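Ricin B-related lectin (Polyporus squamosus, PDB 5MUA) probably binds galactose-containing glycans through a ricin-type beta-trefoil lectin domain and carries a papain-like protease domain dependent on calcium and blocked by E-64. Local coordinates at residues 93-98 and 109-113; 163-167 and 279-283; 176-182 and 231-235; 190-196 and 214-219. All coordinates share one frame; numbering follows the deposited sequence. Where two conformers were deposited one is given.

Contact 1. Residues 93-98 and 109-113; sequences DNQKWI and KSKET. With GAL (beta-D-galactopyranose), chain J.
W97 and I98 run antiparallel to S110 and K109 at the open end of the hairpin of strands 97-100 and 107-110. I98 and K109 form the hydrogen-bonded pair (I98 N to K109 O 2.7 Å, K109 N to I98 O 2.8 Å), W97 and S110 the non-hydrogen-bonded one, and K111 N extends the ladder to K96 O at 2.9 Å. K111 stretches out fully, its CG opposite the backbone N (chi1 -179°), which carries the amine across the carboxylate of D93. NZ meets OD1 at 3.0 Å in a salt bridge, approaching from above the carboxylate plane and 42° out of it, while water 1 links NZ to OD2; E56 supplies a second carboxylate to the same amine. On the face of W97 and S110, S110 CB packs against CZ3 of W97 at 3.6 Å. Water 3 sits over the centre of the indole face, donating to K96 O and hydrogen-bonding S110 OG. E112 lays its CB against the backbone of D93 and N94, and water 2 joins N94 N to E112 OE2. N94 ND2 then donates almost straight (175°) to O3 of the galactose, at 2.9 Å. The 3-10 segment carrying sugar-binding N94 is joined to K111 and E112, just past the second strand, by the salt bridge and waters 1 and 2; ND2 also donates to L73 O, so two acceptors fix the turn of the amide.

Contact 2. Residues 163-167 and 279-283; sequences CPALR and YKAYF
R167 lies along the backbone of K280, A281 and Y282. Its CB is 3.3 Å from A281 O, the carbonyl that also accepts R167 N at 2.9 Å. CG rests on K280 CB at 3.6 Å, CD comes to 3.1 Å from K280 O and stands at the edge of the Y282 ring, and NE reaches Y282 CB at 3.6 Å. A bend at chi3 (43°) turns the head group so that the guanidinium and phenol planes are nearly perpendicular, 87° apart, with NE in a salt bridge to D169. One step back, A281 N donates to A165 O at 2.9 Å, and water 4 donates to both A165 O and Y279 O, tying the two segments together beyond their direct bonds. L166 CD2 and A281 CB meet at 4.1 Å on one face of the ladder, while K280 folds its CD against the backbone of A165. The result is a short parallel bridge, L166 with A281, that adds the start of strand 280-285 to the chain leaving helix 153-162. Just beyond it Y282 and F283 both face F240 in a classic beta bulge, and Y282 belongs to the E-64 pocket of the papain-like domain.

Contact 3. Residues 176-182 and 231-235; sequences DGLYLVL and GFALL. With CA (calcium ion), chain E; CA (calcium ion), chain D.
D176 holds CG beside its own backbone N (chi1 -62°), which lays the carboxylate against A233, OD2 standing 3.2 Å from A233 CB; Y179, turned similarly (chi1 -70°), brings its ring edge to the backbone of L234 and L235. Both oxygens of D176 serve metals. OD1 bridges two calcium ions, at 2.3 Å from the one of chain E and 2.6 Å from the one of chain D, and OD2 takes the latter as well at 2.5 Å. Water 6 on the chain E ion, water 5 on the chain D ion, S175 of the same subunit, and E204, D207, D209 and D210 of the second subunit supply the other ligands, so this carboxylate is shared by a metal cluster that spans the dimer. Y179 OH accepts from D176 N at 3.0 Å, linking the ring to the backbone of the metal ligand. The backbones pair in parallel: A233 N donates to L178 O at 2.8 Å, L180 N to A233 O at 2.7 Å, and L235 N follows with a nearly straight bond to L180 O. On the face of L180 and L234 the two leucines lie side by side, CD2 to CD2 3.7 Å. Strand 178-180 is thereby flanked by strand 233-243 and, antiparallel, by strand 144-152. V219 and W222 of helix 208-226 cover L182 and L234, while I8 of strand 7-13 packs on L180 and F232.

Contact 4. Residues 190-196 and 214-219; sequences IWQASGL and VFKGAV
The crossing of helix 184-194 with helix 208-226 lies in the papain-like domain, and F215 is the residue on which W191, I190 and L196 converge. The axes of segments 190-194 and 214-219 approach to 9.8 Å, their N-to-C directions 115° apart. W191 presents the edge of its five-membered ring to the face of F215 in a T-shaped pair, centroids 5.4 Å apart and planes at 72°. F215 reaches across with CG opposite its backbone N (chi1 -176°), bringing CE1 to 3.6 Å from W191 CB. Helix 208-226 opens at C208, a residue of the E-64 pocket, consistent with the central helix that carries the cysteine in papain-like proteases. Beside the aromatic pair, the CG2 branch of I190 fits among F215, A218 and V219, meeting V219 CG2 at 4.0 Å. At the far end L196 sets CD1 against F215 CB at 3.6 Å and CD2 against V214. An ST turn shapes the return to L196: S194 OG donates to W191 O at 2.7 Å, on a lone pair in the carbonyl plane, and accepts from L196 N at 3.0 Å, with G195 at positive phi between them. Outside the segments, F265 stacks on F215 and W191 NE1 donates to P267 O.

Overall arrangement
Contact 1 lies in the lectin part, at the galactose site, its centre about 26 Å from that of contact 3 and about 46 Å from that of contact 2. Contacts 3 and 4 touch, their centres about 17 Å apart: V219 O of contact 4 meets L234 CD1 of contact 3 at 3.6 Å. Along the chain contact 4 is nested inside contact 3, itself inside contact 2. Contacts 2 and 3 lie on neighbouring strands 280-285 and 233-243, centres about 22 Å and nearest atoms about 11 Å apart, but at different E-64 sites: the side chains of Y282 and D176 each lie about 4 Å from their own inhibitor, D176 beside calcium ligands of the second subunit, which contacts 2-4 reach.

Contact 1. Residues 93-98 and 109-113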
loop_
_atom_site.group_PDB
_atom_site.type_symbol
_atom_site.label_atom_id
_atom_site.label_comp_id
_atom_site.label_asym_id
_atom_site.label_seq_id
_atom_site.Cartn_x
_atom_site.Cartn_y
_atom_site.Cartn_z
ATOM N N ASP B 93 13.654 -24.603 -28.492
ATOM C CA ASP B 93 12.381 -25.020 -29.023
ATOM C C ASP B 93 11.720 -26.135 -28.160
ATOM O O ASP B 93 10.495 -26.408 -28.308
ATOM C CB ASP B 93 12.551 -25.474 -30.440
ATOM C CG ASP B 93 12.589 -24.303 -31.404
ATOM O OD1 ASP B 93 12.201 -23.177 -31.036
ATOM O OD2 ASP B 93 12.949 -24.563 -32.539
ATOM N N ASN B 94 12.522 -26.753 -27.298
ATOM C CA ASN B 94 11.993 -27.742 -26.324
ATOM C C ASN B 94 11.385 -27.065 -25.099
ATOM O O ASN B 94 11.028 -27.730 -24.134
ATOM C CB ASN B 94 13.062 -28.739 -25.874
ATOM C CG ASN B 94 14.146 -28.087 -24.985
ATOM O OD1 ASN B 94 14.582 -26.957 -25.255
ATOM N ND2 ASN B 94 14.557 -28.785 -23.943
ATOM N N GLN B 95 11.325 -25.752 -25.068
ATOM C CA GLN B 95 10.455 -24.989 -24.111
ATOM C C GLN B 95 9.306 -24.240 -24.788
ATOM O O GLN B 95 8.653 -23.382 -24.169
ATOM C CB GLN B 95 11.304 -23.989 -23.277
ATOM C CG GLN B 95 12.415 -24.725 -22.528
ATOM C CD GLN B 95 13.226 -23.825 -21.655
ATOM O OE1 GLN B 95 13.124 -22.568 -21.755
ATOM N NE2 GLN B 95 13.947 -24.432 -20.703
ATOM N N LYS B 96 9.096 -24.479 -26.083
ATOM C CA LYS B 96 8.016 -23.897 -26.806
ATOM C C LYS B 96 7.011 -24.982 -27.117
ATOM O O LYS B 96 7.394 -26.122 -27.480
ATOM C CB LYS B 96 8.502 -23.296 -28.116
ATOM C CG LYS B 96 9.371 -22.046 -27.892
ATOM C CD LYS B 96 9.851 -21.493 -29.243
ATOM C CE LYS B 96 10.367 -20.068 -29.168
ATOM N NZ LYS B 96 11.640 -19.989 -28.457
ATOM N N TRP B 97 5.761 -24.601 -26.958
ATOM C CA TRP B 97 4.618 -25.540 -26.943
ATOM C C TRP B 97 3.485 -25.052 -27.840
ATOM O O TRP B 97 3.071 -23.896 -27.736
ATOM C CB TRP B 97 4.136 -25.710 -25.509
ATOM C CG TRP B 97 5.191 -26.245 -24.620
ATOM C CD1 TRP B 97 5.988 -25.538 -23.771
ATOM C CD2 TRP B 97 5.616 -27.611 -24.503
ATOM N NE1 TRP B 97 6.871 -26.361 -23.187
ATOM C CE2 TRP B 97 6.676 -27.639 -23.586
ATOM C CE3 TRP B 97 5.226 -28.801 -25.104
ATOM C CZ2 TRP B 97 7.332 -28.830 -23.200
ATOM C CZ3 TRP B 97 5.842 -30.029 -24.689
ATOM C CH2 TRP B 97 6.902 -30.041 -23.801
ATOM N N ILE B 98 3.048 -25.916 -28.755
ATOM C CA ILE B 98 1.998 -25.632 -29.702
ATOM C C ILE B 98 0.758 -26.189 -29.039
ATOM O O ILE B 98 0.661 -27.409 -28.795
ATOM C CB ILE B 98 2.249 -26.239 -31.116
ATOM C CG1 ILE B 98 3.520 -25.582 -31.746
ATOM C CG2 ILE B 98 1.067 -25.896 -32.005
ATOM C CD1 ILE B 98 4.047 -26.251 -33.032
ATOM N N LYS B 109 1.877 -29.709 -27.694
ATOM C CA LYS B 109 2.884 -30.373 -28.494
ATOM C C LYS B 109 4.175 -29.600 -28.454
ATOM O O LYS B 109 4.158 -28.372 -28.626
ATOM C CB LYS B 109 2.414 -30.438 -29.935
ATOM C CG LYS B 109 3.381 -31.194 -30.876
ATOM C CD LYS B 109 2.809 -31.272 -32.243
ATOM C CE LYS B 109 2.843 -29.945 -32.879
ATOM N NZ LYS B 109 2.620 -29.988 -34.354
ATOM N N SER B 110 5.269 -30.321 -28.219
ATOM C CA SER B 110 6.636 -29.701 -28.238
ATOM C C SER B 110 6.986 -29.219 -29.646
ATOM O O SER B 110 6.873 -29.997 -30.627
ATOM C CB SER B 110 7.666 -30.676 -27.763
ATOM O OG SER B 110 8.968 -30.178 -28.082
ATOM N N LYS B 111 7.365 -27.953 -29.772
ATOM C CA LYS B 111 7.722 -27.398 -31.099
ATOM C C LYS B 111 8.937 -28.164 -31.588
ATOM O O LYS B 111 9.061 -28.412 -32.785
ATOM C CB LYS B 111 8.111 -25.918 -30.997
ATOM C CG LYS B 111 8.461 -25.307 -32.360
ATOM C CD LYS B 111 9.058 -23.961 -32.214
ATOM C CE LYS B 111 9.580 -23.342 -33.541
ATOM N NZ LYS B 111 10.320 -22.123 -33.070
ATOM N N GLU B 112 9.830 -28.545 -30.695
ATOM C CA GLU B 112 11.049 -29.208 -31.141
ATOM C C GLU B 112 10.773 -30.572 -31.730
ATOM O O GLU B 112 11.232 -30.859 -32.845
ATOM C CB GLU B 112 12.027 -29.339 -30.017
ATOM C CG GLU B 112 13.208 -30.302 -29.996
ATOM C CD GLU B 112 14.384 -29.757 -30.722
ATOM O OE1 GLU B 112 15.266 -30.558 -31.039
ATOM O OE2 GLU B 112 14.419 -28.530 -30.911
ATOM N N THR B 113 9.982 -31.375 -31.017
ATOM C CA THR B 113 9.849 -32.791 -31.346
ATOM C C THR B 113 8.601 -33.227 -32.018
ATOM O O THR B 113 8.591 -34.289 -32.609
ATOM C CB THR B 113 10.015 -33.636 -30.095
ATOM O OG1 THR B 113 8.928 -33.377 -29.214
ATOM C CG2 THR B 113 11.328 -33.385 -29.416
HETATM C C1 GAL J . 19.315 -30.063 -21.939
HETATM C C2 GAL J . 18.283 -29.079 -22.487
HETATM C C3 GAL J . 17.483 -28.357 -21.422
HETATM C C4 GAL J . 16.948 -29.390 -20.419
HETATM C C5 GAL J . 18.091 -30.315 -19.923
HETATM C C6 GAL J . 17.622 -31.449 -19.036
HETATM O O1 GAL J . 19.752 -30.799 -23.044
HETATM O O2 GAL J . 18.980 -28.093 -23.268
HETATM O O3 GAL J . 16.455 -27.595 -22.108
HETATM O O4 GAL J . 15.938 -30.155 -21.129
HETATM O O5 GAL J . 18.753 -30.951 -21.030
HETATM O O6 GAL J . 18.763 -32.138 -18.554
HETATM O O HOH W 1 13.318 -22.401 -33.990
HETATM O O HOH W 2 15.132 -27.145 -28.545
HETATM O O HOH W 3 8.763 -28.119 -26.213
#

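Contact 2. Residues 163-167 and 279-283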
loop_
_atom_site.group_PDB
_atom_site.type_symbol
_atom_site.label_atom_id
_atom_site.label_comp_id
_atom_site.label_asym_id
_atom_site.label_seq_id
_atom_site.Cartn_x
_atom_site.Cartn_y
_atom_site.Cartn_z
ATOM N N CYS B 163 -20.270 -2.631 -13.479
ATOM C CA CYS B 163 -20.845 -2.983 -12.182
ATOM C C CYS B 163 -21.781 -1.889 -11.621
ATOM O O CYS B 163 -21.710 -0.742 -12.021
ATOM C CB CYS B 163 -19.729 -3.363 -11.215
ATOM S SG CYS B 163 -19.103 -2.170 -10.004
ATOM N N PRO B 164 -22.672 -2.261 -10.701
ATOM C CA PRO B 164 -23.699 -1.360 -10.260
ATOM C C PRO B 164 -23.214 -0.465 -9.096
ATOM O O PRO B 164 -24.008 0.252 -8.563
ATOM C CB PRO B 164 -24.815 -2.304 -9.718
ATOM C CG PRO B 164 -24.095 -3.500 -9.300
ATOM C CD PRO B 164 -22.915 -3.639 -10.236
ATOM N N ALA B 165 -21.927 -0.472 -8.759
ATOM C CA ALA B 165 -21.499 0.132 -7.465
ATOM C C ALA B 165 -20.747 1.450 -7.690
ATOM O O ALA B 165 -19.912 1.789 -6.846
ATOM C CB ALA B 165 -20.619 -0.894 -6.730
ATOM N N LEU B 166 -20.976 2.149 -8.809
ATOM C CA LEU B 166 -20.231 3.358 -9.136
ATOM C C LEU B 166 -21.124 4.595 -9.133
ATOM O O LEU B 166 -22.299 4.538 -9.516
ATOM C CB LEU B 166 -19.667 3.271 -10.527
ATOM C CG LEU B 166 -18.923 2.002 -10.803
ATOM C CD1 LEU B 166 -18.498 2.046 -12.264
ATOM C CD2 LEU B 166 -17.768 1.760 -9.877
ATOM N N ARG B 167 -20.544 5.710 -8.716
ATOM C CA ARG B 167 -21.101 7.026 -8.930
ATOM C C ARG B 167 -20.858 7.442 -10.375
ATOM O O ARG B 167 -19.974 6.908 -11.048
ATOM C CB ARG B 167 -20.384 8.056 -7.992
ATOM C CG ARG B 167 -20.602 7.760 -6.506
ATOM C CD ARG B 167 -19.655 8.534 -5.552
ATOM N NE ARG B 167 -19.530 9.919 -5.986
ATOM C CZ ARG B 167 -20.204 10.948 -5.496
ATOM N NH1 ARG B 167 -21.050 10.797 -4.486
ATOM N NH2 ARG B 167 -20.027 12.146 -6.029
ATOM N N TYR B 279 -22.038 1.635 -0.457
ATOM C CA TYR B 279 -21.201 2.740 -0.972
ATOM C C TYR B 279 -21.177 2.727 -2.439
ATOM O O TYR B 279 -21.190 1.640 -3.081
ATOM C CB TYR B 279 -19.774 2.696 -0.417
ATOM C CG TYR B 279 -19.732 2.891 1.097
ATOM C CD1 TYR B 279 -19.933 4.151 1.659
ATOM C CD2 TYR B 279 -19.477 1.838 1.941
ATOM C CE1 TYR B 279 -19.920 4.315 3.029
ATOM C CE2 TYR B 279 -19.438 2.012 3.320
ATOM C CZ TYR B 279 -19.691 3.231 3.841
ATOM O OH TYR B 279 -19.646 3.418 5.195
ATOM N N LYS B 280 -21.064 3.923 -3.006
ATOM C CA LYS B 280 -20.921 4.066 -4.424
ATOM C C LYS B 280 -19.609 4.755 -4.676
ATOM O O LYS B 280 -19.323 5.816 -4.078
ATOM C CB LYS B 280 -22.108 4.794 -5.071
ATOM C CG LYS B 280 -23.460 4.114 -4.874
ATOM C CD LYS B 280 -23.570 2.820 -5.718
ATOM C CE LYS B 280 -24.714 1.913 -5.287
ATOM N NZ LYS B 280 -26.016 2.603 -5.405
ATOM N N ALA B 281 -18.801 4.129 -5.519
ATOM C CA ALA B 281 -17.421 4.547 -5.748
ATOM C C ALA B 281 -17.229 5.788 -6.602
ATOM O O ALA B 281 -17.903 5.983 -7.619
ATOM C CB ALA B 281 -16.583 3.375 -6.259
ATOM N N TYR B 282 -16.335 6.666 -6.149
ATOM C CA TYR B 282 -15.873 7.761 -6.971
ATOM C C TYR B 282 -14.476 7.589 -7.485
ATOM O O TYR B 282 -14.072 8.258 -8.464
ATOM C CB TYR B 282 -16.067 9.115 -6.305
ATOM C CG TYR B 282 -15.397 9.280 -4.972
ATOM C CD1 TYR B 282 -14.052 9.737 -4.876
ATOM C CD2 TYR B 282 -16.105 9.087 -3.785
ATOM C CE1 TYR B 282 -13.437 9.879 -3.660
ATOM C CE2 TYR B 282 -15.467 9.257 -2.554
ATOM C CZ TYR B 282 -14.137 9.699 -2.503
ATOM O OH TYR B 282 -13.504 9.865 -1.291
ATOM N N PHE B 283 -13.719 6.682 -6.875
ATOM C CA PHE B 283 -12.337 6.450 -7.214
ATOM C C PHE B 283 -12.038 4.946 -7.134
ATOM O O PHE B 283 -12.416 4.276 -6.187
ATOM C CB PHE B 283 -11.412 7.265 -6.308
ATOM C CG PHE B 283 -10.042 6.735 -6.211
ATOM C CD1 PHE B 283 -9.216 6.733 -7.304
ATOM C CD2 PHE B 283 -9.561 6.225 -5.015
ATOM C CE1 PHE B 283 -7.933 6.210 -7.222
ATOM C CE2 PHE B 283 -8.264 5.721 -4.930
ATOM C CZ PHE B 283 -7.468 5.674 -6.059
HETATM O O HOH W 4 -18.860 0.735 -4.325
#

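Contact 3. Residues 176-182 and 231-235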
loop_
_atom_site.group_PDB
_atom_site.type_symbol
_atom_site.label_atom_id
_atom_site.label_comp_id
_atom_site.label_asym_id
_atom_site.label_seq_id
_atom_site.Cartn_x
_atom_site.Cartn_y
_atom_site.Cartn_z
ATOM N N ASP B 176 -1.417 -2.446 -14.346
ATOM C CA ASP B 176 -0.749 -3.555 -14.997
ATOM C C ASP B 176 -1.588 -4.070 -16.155
ATOM O O ASP B 176 -2.694 -3.631 -16.362
ATOM C CB ASP B 176 -0.458 -4.652 -13.994
ATOM C CG ASP B 176 0.510 -4.165 -12.873
ATOM O OD1 ASP B 176 1.660 -3.809 -13.206
ATOM O OD2 ASP B 176 0.099 -4.148 -11.700
ATOM N N GLY B 177 -0.991 -4.953 -16.917
ATOM C CA GLY B 177 -1.632 -5.513 -18.109
ATOM C C GLY B 177 -2.340 -6.848 -17.960
ATOM O O GLY B 177 -3.305 -7.101 -18.682
ATOM N N LEU B 178 -1.812 -7.738 -17.119
ATOM C CA LEU B 178 -2.317 -9.085 -16.992
ATOM C C LEU B 178 -2.415 -9.373 -15.527
ATOM O O LEU B 178 -1.436 -9.199 -14.791
ATOM C CB LEU B 178 -1.348 -10.090 -17.624
ATOM C CG LEU B 178 -1.821 -11.557 -17.543
ATOM C CD1 LEU B 178 -3.119 -11.773 -18.333
ATOM C CD2 LEU B 178 -0.700 -12.537 -17.980
ATOM N N TYR B 179 -3.612 -9.736 -15.102
ATOM C CA TYR B 179 -3.862 -9.987 -13.681
ATOM C C TYR B 179 -4.191 -11.451 -13.372
ATOM O O TYR B 179 -5.064 -12.032 -14.026
ATOM C CB TYR B 179 -5.035 -9.139 -13.222
ATOM C CG TYR B 179 -4.725 -7.696 -13.162
ATOM C CD1 TYR B 179 -4.126 -7.157 -12.068
ATOM C CD2 TYR B 179 -4.919 -6.860 -14.303
ATOM C CE1 TYR B 179 -3.800 -5.803 -12.008
ATOM C CE2 TYR B 179 -4.659 -5.492 -14.228
ATOM C CZ TYR B 179 -4.082 -4.977 -13.066
ATOM O OH TYR B 179 -3.774 -3.651 -12.992
ATOM N N LEU B 180 -3.608 -11.977 -12.302
ATOM C CA LEU B 180 -4.097 -13.208 -11.646
ATOM C C LEU B 180 -5.265 -12.861 -10.744
ATOM O O LEU B 180 -5.220 -11.899 -9.963
ATOM C CB LEU B 180 -3.040 -13.928 -10.842
ATOM C CG LEU B 180 -3.483 -15.158 -10.017
ATOM C CD1 LEU B 180 -3.956 -16.214 -11.043
ATOM C CD2 LEU B 180 -2.272 -15.680 -9.235
ATOM N N VAL B 181 -6.318 -13.625 -10.880
ATOM C CA VAL B 181 -7.503 -13.469 -10.031
ATOM C C VAL B 181 -7.302 -14.466 -8.896
ATOM O O VAL B 181 -7.218 -15.682 -9.099
ATOM C CB VAL B 181 -8.817 -13.780 -10.807
ATOM C CG1 VAL B 181 -10.031 -13.834 -9.884
ATOM C CG2 VAL B 181 -9.052 -12.796 -11.937
ATOM N N LEU B 182 -7.252 -13.948 -7.660
ATOM C CA LEU B 182 -7.042 -14.777 -6.497
ATOM C C LEU B 182 -8.315 -15.428 -6.026
ATOM O O LEU B 182 -9.398 -14.898 -6.248
ATOM C CB LEU B 182 -6.535 -13.903 -5.328
ATOM C CG LEU B 182 -5.185 -13.269 -5.692
ATOM C CD1 LEU B 182 -4.884 -12.262 -4.599
ATOM C CD2 LEU B 182 -4.049 -14.289 -5.814
ATOM N N GLY B 231 5.671 -10.740 -15.324
ATOM C CA GLY B 231 4.786 -10.558 -16.430
ATOM C C GLY B 231 3.312 -10.663 -16.129
ATOM O O GLY B 231 2.505 -10.740 -17.049
ATOM N N PHE B 232 2.958 -10.613 -14.840
ATOM C CA PHE B 232 1.564 -10.457 -14.420
ATOM C C PHE B 232 1.567 -9.820 -13.014
ATOM O O PHE B 232 2.615 -9.766 -12.337
ATOM C CB PHE B 232 0.855 -11.810 -14.297
ATOM C CG PHE B 232 1.380 -12.686 -13.192
ATOM C CD1 PHE B 232 2.613 -13.369 -13.293
ATOM C CD2 PHE B 232 0.627 -12.924 -12.064
ATOM C CE1 PHE B 232 3.067 -14.182 -12.232
ATOM C CE2 PHE B 232 1.092 -13.760 -11.048
ATOM C CZ PHE B 232 2.311 -14.371 -11.126
ATOM N N ALA B 233 0.364 -9.400 -12.602
ATOM C CA ALA B 233 0.154 -8.825 -11.290
ATOM C C ALA B 233 -0.996 -9.513 -10.664
ATOM O O ALA B 233 -1.714 -10.271 -11.309
ATOM C CB ALA B 233 -0.144 -7.323 -11.412
ATOM N N LEU B 234 -1.157 -9.265 -9.377
ATOM C CA LEU B 234 -2.304 -9.762 -8.627
ATOM C C LEU B 234 -3.377 -8.700 -8.549
ATOM O O LEU B 234 -3.094 -7.540 -8.159
ATOM C CB LEU B 234 -1.868 -10.171 -7.207
ATOM C CG LEU B 234 -0.750 -11.218 -7.033
ATOM C CD1 LEU B 234 -0.607 -11.594 -5.588
ATOM C CD2 LEU B 234 -0.894 -12.470 -7.886
ATOM N N LEU B 235 -4.614 -9.047 -8.897
ATOM C CA LEU B 235 -5.724 -8.098 -8.806
ATOM C C LEU B 235 -6.098 -7.815 -7.376
ATOM O O LEU B 235 -6.471 -8.702 -6.665
ATOM C CB LEU B 235 -6.981 -8.595 -9.542
ATOM C CG LEU B 235 -8.167 -7.597 -9.529
ATOM C CD1 LEU B 235 -7.816 -6.222 -10.100
ATOM C CD2 LEU B 235 -9.356 -8.191 -10.214
HETATM CA CA CA E . 2.575 -1.765 -13.824
HETATM CA CA CA D . 2.371 -3.961 -10.676
HETATM O O HOH W 5 1.040 -4.989 -9.022
HETATM O O HOH W 6 2.575 -2.413 -16.148
#

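Contact 4. Residues 190-196 and 214-219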
loop_
_atom_site.group_PDB
_atom_site.type_symbol
_atom_site.label_atom_id
_atom_site.label_comp_id
_atom_site.label_asym_id
_atom_site.label_seq_id
_atom_site.Cartn_x
_atom_site.Cartn_y
_atom_site.Cartn_z
ATOM N N ILE B 190 -3.777 -13.905 3.063
ATOM C CA ILE B 190 -2.956 -12.653 3.017
ATOM C C ILE B 190 -3.436 -11.696 4.094
ATOM O O ILE B 190 -2.642 -11.080 4.764
ATOM C CB ILE B 190 -2.996 -11.967 1.612
ATOM C CG1 ILE B 190 -2.342 -12.857 0.578
ATOM C CG2 ILE B 190 -2.239 -10.597 1.615
ATOM C CD1 ILE B 190 -2.762 -12.535 -0.865
ATOM N N TRP B 191 -4.754 -11.556 4.210
ATOM C CA TRP B 191 -5.369 -10.645 5.139
ATOM C C TRP B 191 -5.080 -11.086 6.577
ATOM O O TRP B 191 -4.677 -10.259 7.397
ATOM C CB TRP B 191 -6.884 -10.504 4.887
ATOM C CG TRP B 191 -7.454 -9.542 5.894
ATOM C CD1 TRP B 191 -7.436 -8.225 5.805
ATOM C CD2 TRP B 191 -8.086 -9.868 7.137
ATOM N NE1 TRP B 191 -8.020 -7.642 6.915
ATOM C CE2 TRP B 191 -8.412 -8.645 7.763
ATOM C CE3 TRP B 191 -8.368 -11.068 7.801
ATOM C CZ2 TRP B 191 -9.047 -8.586 8.992
ATOM C CZ3 TRP B 191 -9.022 -11.012 9.062
ATOM C CH2 TRP B 191 -9.340 -9.775 9.633
ATOM N N GLN B 192 -5.234 -12.392 6.851
ATOM C CA GLN B 192 -4.904 -12.968 8.159
ATOM C C GLN B 192 -3.434 -12.666 8.476
ATOM O O GLN B 192 -3.153 -12.240 9.588
ATOM C CB GLN B 192 -5.247 -14.523 8.281
ATOM C CG GLN B 192 -6.782 -14.683 8.261
ATOM C CD GLN B 192 -7.453 -14.343 9.579
ATOM O OE1 GLN B 192 -6.783 -13.994 10.542
ATOM N NE2 GLN B 192 -8.781 -14.427 9.617
ATOM N N ALA B 193 -2.516 -12.826 7.522
ATOM C CA ALA B 193 -1.129 -12.612 7.776
ATOM C C ALA B 193 -0.766 -11.138 7.978
ATOM O O ALA B 193 0.286 -10.851 8.555
ATOM C CB ALA B 193 -0.300 -13.162 6.639
ATOM N N SER B 194 -1.603 -10.217 7.477
ATOM C CA SER B 194 -1.289 -8.763 7.494
ATOM C C SER B 194 -1.324 -8.213 8.918
ATOM O O SER B 194 -0.649 -7.211 9.185
ATOM C CB SER B 194 -2.276 -7.951 6.609
ATOM O OG SER B 194 -3.564 -7.855 7.277
ATOM N N GLY B 195 -2.124 -8.796 9.778
ATOM C CA GLY B 195 -2.353 -8.296 11.112
ATOM C C GLY B 195 -3.360 -7.138 11.140
ATOM O O GLY B 195 -3.640 -6.588 12.220
ATOM N N LEU B 196 -3.913 -6.736 9.993
ATOM C CA LEU B 196 -4.967 -5.738 9.968
ATOM C C LEU B 196 -6.156 -6.001 10.904
ATOM O O LEU B 196 -6.691 -5.080 11.534
ATOM C CB LEU B 196 -5.423 -5.399 8.544
ATOM C CG LEU B 196 -4.353 -4.721 7.718
ATOM C CD1 LEU B 196 -4.761 -4.677 6.235
ATOM C CD2 LEU B 196 -4.047 -3.299 8.200
ATOM N N VAL B 214 -2.984 -0.217 2.885
ATOM C CA VAL B 214 -2.029 -1.128 3.425
ATOM C C VAL B 214 -2.370 -2.559 2.918
ATOM O O VAL B 214 -1.451 -3.285 2.553
ATOM C CB VAL B 214 -1.921 -1.075 4.976
ATOM C CG1 VAL B 214 -1.086 -2.216 5.533
ATOM C CG2 VAL B 214 -1.290 0.254 5.388
ATOM N N PHE B 215 -3.646 -2.937 2.946
ATOM C CA PHE B 215 -4.007 -4.282 2.448
ATOM C C PHE B 215 -3.586 -4.454 0.982
ATOM O O PHE B 215 -2.996 -5.520 0.638
ATOM C CB PHE B 215 -5.476 -4.650 2.681
ATOM C CG PHE B 215 -5.796 -6.057 2.265
ATOM C CD1 PHE B 215 -5.086 -7.099 2.825
ATOM C CD2 PHE B 215 -6.752 -6.311 1.294
ATOM C CE1 PHE B 215 -5.326 -8.419 2.431
ATOM C CE2 PHE B 215 -6.974 -7.609 0.870
ATOM C CZ PHE B 215 -6.299 -8.641 1.500
ATOM N N LYS B 216 -3.852 -3.438 0.169
ATOM C CA LYS B 216 -3.434 -3.451 -1.210
ATOM C C LYS B 216 -1.954 -3.693 -1.382
ATOM O O LYS B 216 -1.492 -4.496 -2.269
ATOM C CB LYS B 216 -3.976 -2.279 -2.006
ATOM C CG LYS B 216 -3.544 -2.273 -3.451
ATOM C CD LYS B 216 -4.295 -1.291 -4.325
ATOM C CE LYS B 216 -3.614 -1.228 -5.696
ATOM N NZ LYS B 216 -3.596 -2.546 -6.392
ATOM N N GLY B 217 -1.185 -3.010 -0.552
ATOM C CA GLY B 217 0.258 -3.296 -0.519
ATOM C C GLY B 217 0.653 -4.665 -0.019
ATOM O O GLY B 217 1.649 -5.310 -0.539
ATOM N N ALA B 218 -0.090 -5.166 0.964
ATOM C CA ALA B 218 0.129 -6.543 1.449
ATOM C C ALA B 218 -0.015 -7.584 0.325
ATOM O O ALA B 218 0.745 -8.524 0.256
ATOM C CB ALA B 218 -0.802 -6.878 2.615
ATOM N N VAL B 219 -1.008 -7.376 -0.537
ATOM C CA VAL B 219 -1.289 -8.321 -1.640
ATOM C C VAL B 219 -0.116 -8.195 -2.592
ATOM O O VAL B 219 0.422 -9.234 -3.002
ATOM C CB VAL B 219 -2.610 -8.041 -2.340
ATOM C CG1 VAL B 219 -2.771 -8.983 -3.531
ATOM C CG2 VAL B 219 -3.726 -8.311 -1.343
#